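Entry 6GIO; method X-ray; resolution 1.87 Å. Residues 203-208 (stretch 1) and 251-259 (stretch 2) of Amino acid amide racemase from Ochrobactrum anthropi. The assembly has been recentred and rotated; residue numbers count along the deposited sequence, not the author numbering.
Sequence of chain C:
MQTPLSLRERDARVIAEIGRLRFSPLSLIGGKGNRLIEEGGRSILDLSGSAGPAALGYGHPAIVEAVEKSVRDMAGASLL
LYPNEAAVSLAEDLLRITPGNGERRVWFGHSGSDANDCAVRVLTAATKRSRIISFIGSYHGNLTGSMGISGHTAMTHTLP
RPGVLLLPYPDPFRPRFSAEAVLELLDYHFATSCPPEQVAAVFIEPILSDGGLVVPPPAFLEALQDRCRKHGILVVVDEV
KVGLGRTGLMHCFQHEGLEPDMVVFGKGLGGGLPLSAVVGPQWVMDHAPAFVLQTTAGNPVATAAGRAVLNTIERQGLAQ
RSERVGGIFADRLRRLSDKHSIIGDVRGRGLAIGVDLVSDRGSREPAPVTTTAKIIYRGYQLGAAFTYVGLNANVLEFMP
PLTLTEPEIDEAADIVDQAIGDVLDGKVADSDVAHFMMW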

# COMPACT_ATOMS: atom_id res chain seq x y z
N PHE C 203 -1.05 -17.92 11.63
CA PHE C 203 -1.02 -16.48 11.87
C PHE C 203 -1.59 -16.12 13.21
O PHE C 203 -2.78 -16.42 13.50
CB PHE C 203 -1.79 -15.74 10.81
CG PHE C 203 -1.03 -15.52 9.53
CD1 PHE C 203 -0.82 -16.57 8.66
CD2 PHE C 203 -0.58 -14.24 9.17
CE1 PHE C 203 -0.15 -16.37 7.45
CE2 PHE C 203 0.07 -14.03 7.98
CZ PHE C 203 0.29 -15.09 7.10
N ILE C 204 -0.79 -15.39 13.98
CA ILE C 204 -1.10 -15.09 15.40
C ILE C 204 -1.07 -13.60 15.67
O ILE C 204 -0.01 -12.96 15.48
CB ILE C 204 -0.03 -15.71 16.34
CG1 ILE C 204 -0.05 -17.23 16.29
CG2 ILE C 204 -0.23 -15.24 17.77
CD1 ILE C 204 1.16 -17.86 16.98
N GLU C 205 -2.22 -13.03 16.05
CA GLU C 205 -2.22 -11.76 16.75
C GLU C 205 -1.96 -12.03 18.25
O GLU C 205 -2.71 -12.78 18.89
CB GLU C 205 -3.59 -11.06 16.63
CG GLU C 205 -4.05 -10.66 15.24
CD GLU C 205 -5.26 -9.72 15.30
OE1 GLU C 205 -6.32 -10.04 14.80
OE2 GLU C 205 -5.15 -8.64 15.87
N PRO C 206 -0.93 -11.39 18.84
CA PRO C 206 -0.62 -11.58 20.27
C PRO C 206 -1.60 -10.90 21.22
O PRO C 206 -1.66 -11.26 22.37
CB PRO C 206 0.78 -11.03 20.42
CG PRO C 206 0.93 -10.03 19.32
CD PRO C 206 0.02 -10.46 18.19
N ILE C 207 -2.36 -9.95 20.72
CA ILE C 207 -3.60 -9.48 21.34
C ILE C 207 -4.54 -9.37 20.19
O ILE C 207 -4.18 -8.83 19.14
CB ILE C 207 -3.45 -8.07 21.98
CG1 ILE C 207 -2.40 -8.15 23.08
CG2 ILE C 207 -4.79 -7.58 22.51
CD1 ILE C 207 -1.95 -6.83 23.66
N LEU C 208 -5.73 -9.92 20.32
CA LEU C 208 -6.66 -9.92 19.22
C LEU C 208 -7.25 -8.52 19.18
O LEU C 208 -7.94 -8.15 20.11
CB LEU C 208 -7.74 -10.96 19.47
CG LEU C 208 -8.76 -11.20 18.34
CD1 LEU C 208 -8.15 -12.13 17.32
CD2 LEU C 208 -10.04 -11.76 18.90
N HIS C 251 8.31 -5.85 21.53
CA HIS C 251 7.33 -6.64 20.76
C HIS C 251 6.32 -7.31 21.67
O HIS C 251 6.70 -7.96 22.67
CB HIS C 251 8.02 -7.70 19.93
CG HIS C 251 9.17 -7.19 19.13
ND1 HIS C 251 9.00 -6.32 18.07
CD2 HIS C 251 10.50 -7.42 19.24
CE1 HIS C 251 10.19 -6.03 17.57
NE2 HIS C 251 11.12 -6.68 18.26
N CYS C 252 5.04 -7.18 21.33
CA CYS C 252 4.02 -7.78 22.17
C CYS C 252 4.23 -9.27 22.32
O CYS C 252 3.85 -9.82 23.31
CB CYS C 252 2.62 -7.51 21.66
SG CYS C 252 1.33 -8.13 22.77
N PHE C 253 4.79 -9.94 21.33
CA PHE C 253 4.97 -11.41 21.47
C PHE C 253 5.97 -11.78 22.55
O PHE C 253 5.99 -12.95 23.01
CB PHE C 253 5.35 -12.06 20.14
CG PHE C 253 6.71 -11.71 19.63
CD1 PHE C 253 7.84 -12.41 20.07
CD2 PHE C 253 6.88 -10.75 18.63
CE1 PHE C 253 9.09 -12.12 19.56
CE2 PHE C 253 8.14 -10.49 18.08
CZ PHE C 253 9.24 -11.17 18.56
N GLN C 254 6.80 -10.83 22.97
CA GLN C 254 7.78 -11.12 24.03
C GLN C 254 7.11 -11.32 25.40
O GLN C 254 7.73 -11.86 26.30
CB GLN C 254 8.87 -10.04 24.12
CG GLN C 254 9.75 -9.95 22.91
CD GLN C 254 10.72 -8.80 22.90
OE1 GLN C 254 10.34 -7.63 22.98
NE2 GLN C 254 12.00 -9.14 22.70
N HIS C 255 5.85 -10.87 25.56
CA HIS C 255 5.07 -11.18 26.74
C HIS C 255 4.64 -12.67 26.76
O HIS C 255 4.27 -13.18 27.79
CB HIS C 255 3.77 -10.34 26.77
CG HIS C 255 4.00 -8.88 26.96
ND1 HIS C 255 4.37 -8.33 28.17
CD2 HIS C 255 3.90 -7.84 26.10
CE1 HIS C 255 4.51 -7.02 28.03
NE2 HIS C 255 4.22 -6.70 26.79
N GLU C 256 4.61 -13.33 25.60
CA GLU C 256 3.89 -14.59 25.42
C GLU C 256 4.81 -15.78 25.20
O GLU C 256 4.31 -16.86 24.90
CB GLU C 256 2.93 -14.48 24.24
CG GLU C 256 1.83 -13.43 24.42
CD GLU C 256 0.76 -13.87 25.38
OE1 GLU C 256 0.73 -15.08 25.74
OE2 GLU C 256 -0.07 -13.00 25.77
N GLY C 257 6.12 -15.59 25.34
CA GLY C 257 7.08 -16.71 25.26
C GLY C 257 7.25 -17.22 23.82
O GLY C 257 7.61 -18.37 23.59
N LEU C 258 6.98 -16.35 22.86
CA LEU C 258 6.97 -16.72 21.42
C LEU C 258 8.34 -16.47 20.76
O LEU C 258 9.05 -15.53 21.11
CB LEU C 258 5.87 -15.95 20.70
CG LEU C 258 4.40 -16.28 21.01
CD1 LEU C 258 3.48 -15.42 20.16
CD2 LEU C 258 4.12 -17.76 20.74
N GLU C 259 8.71 -17.33 19.82
CA GLU C 259 9.95 -17.16 19.03
C GLU C 259 9.57 -17.36 17.59
O GLU C 259 9.74 -18.44 17.04
CB GLU C 259 11.03 -18.18 19.46
CG GLU C 259 11.61 -17.85 20.81
CD GLU C 259 12.40 -19.01 21.36
OE1 GLU C 259 11.81 -19.90 21.98
OE2 GLU C 259 13.61 -19.02 21.15
O HOH W 1 -0.27 -10.74 24.82

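Stretch 1 leaves a strand at Ile204 and continues as loop, with Pro206 at phi/psi -73/-18 before Ile207 returns to an extended conformation. Stretch 2 carries a short 3-10 segment starting at Cys252, and its i-to-i+3 pattern is plain: Gln254 N donates to His251 O (2.9 Å), His255 N to Cys252 O (3.2 Å) and Glu256 N to Phe253 O (3.0 Å). The side chain of Gln254 folds back to reinforce the start of this turn, its OE1 accepting from His251 N at 3.1 Å. Gly257 follows with a positive phi of 72°, a conformation that favours glycine, and the chain then extends through Leu258. The two backbones come nearest at Pro206 and Phe253, whose CA atoms lie 5.7 Å apart.

No direct hydrogen bond crosses the contact, which buries 249 Å² in all; apolar packing and one water do the joining. Pro206 gives up the largest area; its CA-to-CB bond points toward stretch 2, with CB 3.8 Å from Cys252 SG. That sulfur, placed by a t rotamer, also meets Ile207 CD1 at 3.6 Å. The CA-to-CB bond of Ile207 points sideways, but its m,t rotamer brings the end of the chain nearer, and the small, polarisable sulfur has apolar neighbours in both Pro206 and Ile207. Ile204, before Pro206, and Leu258, after the 3-10 segment, each have CA-to-CB pointing toward the other stretch and pack loosely, Ile204 CG2 to Leu258 CD1 at 4.4 Å.

The polar link is indirect. Pro206 O and Glu256 OE2 stand 4.1 Å apart, and water 1 donates to both, at 2.9 Å to Pro206 O and 2.5 Å to Glu256 OE2. Two acceptors cannot bond to each other without a proton between them; a water with two hydrogens to give bridges them, and Glu256 OE2 is also hydrogen-bonded elsewhere in the structure. The rule here is close apolar packing around a small sulfur, with water joining the acceptors.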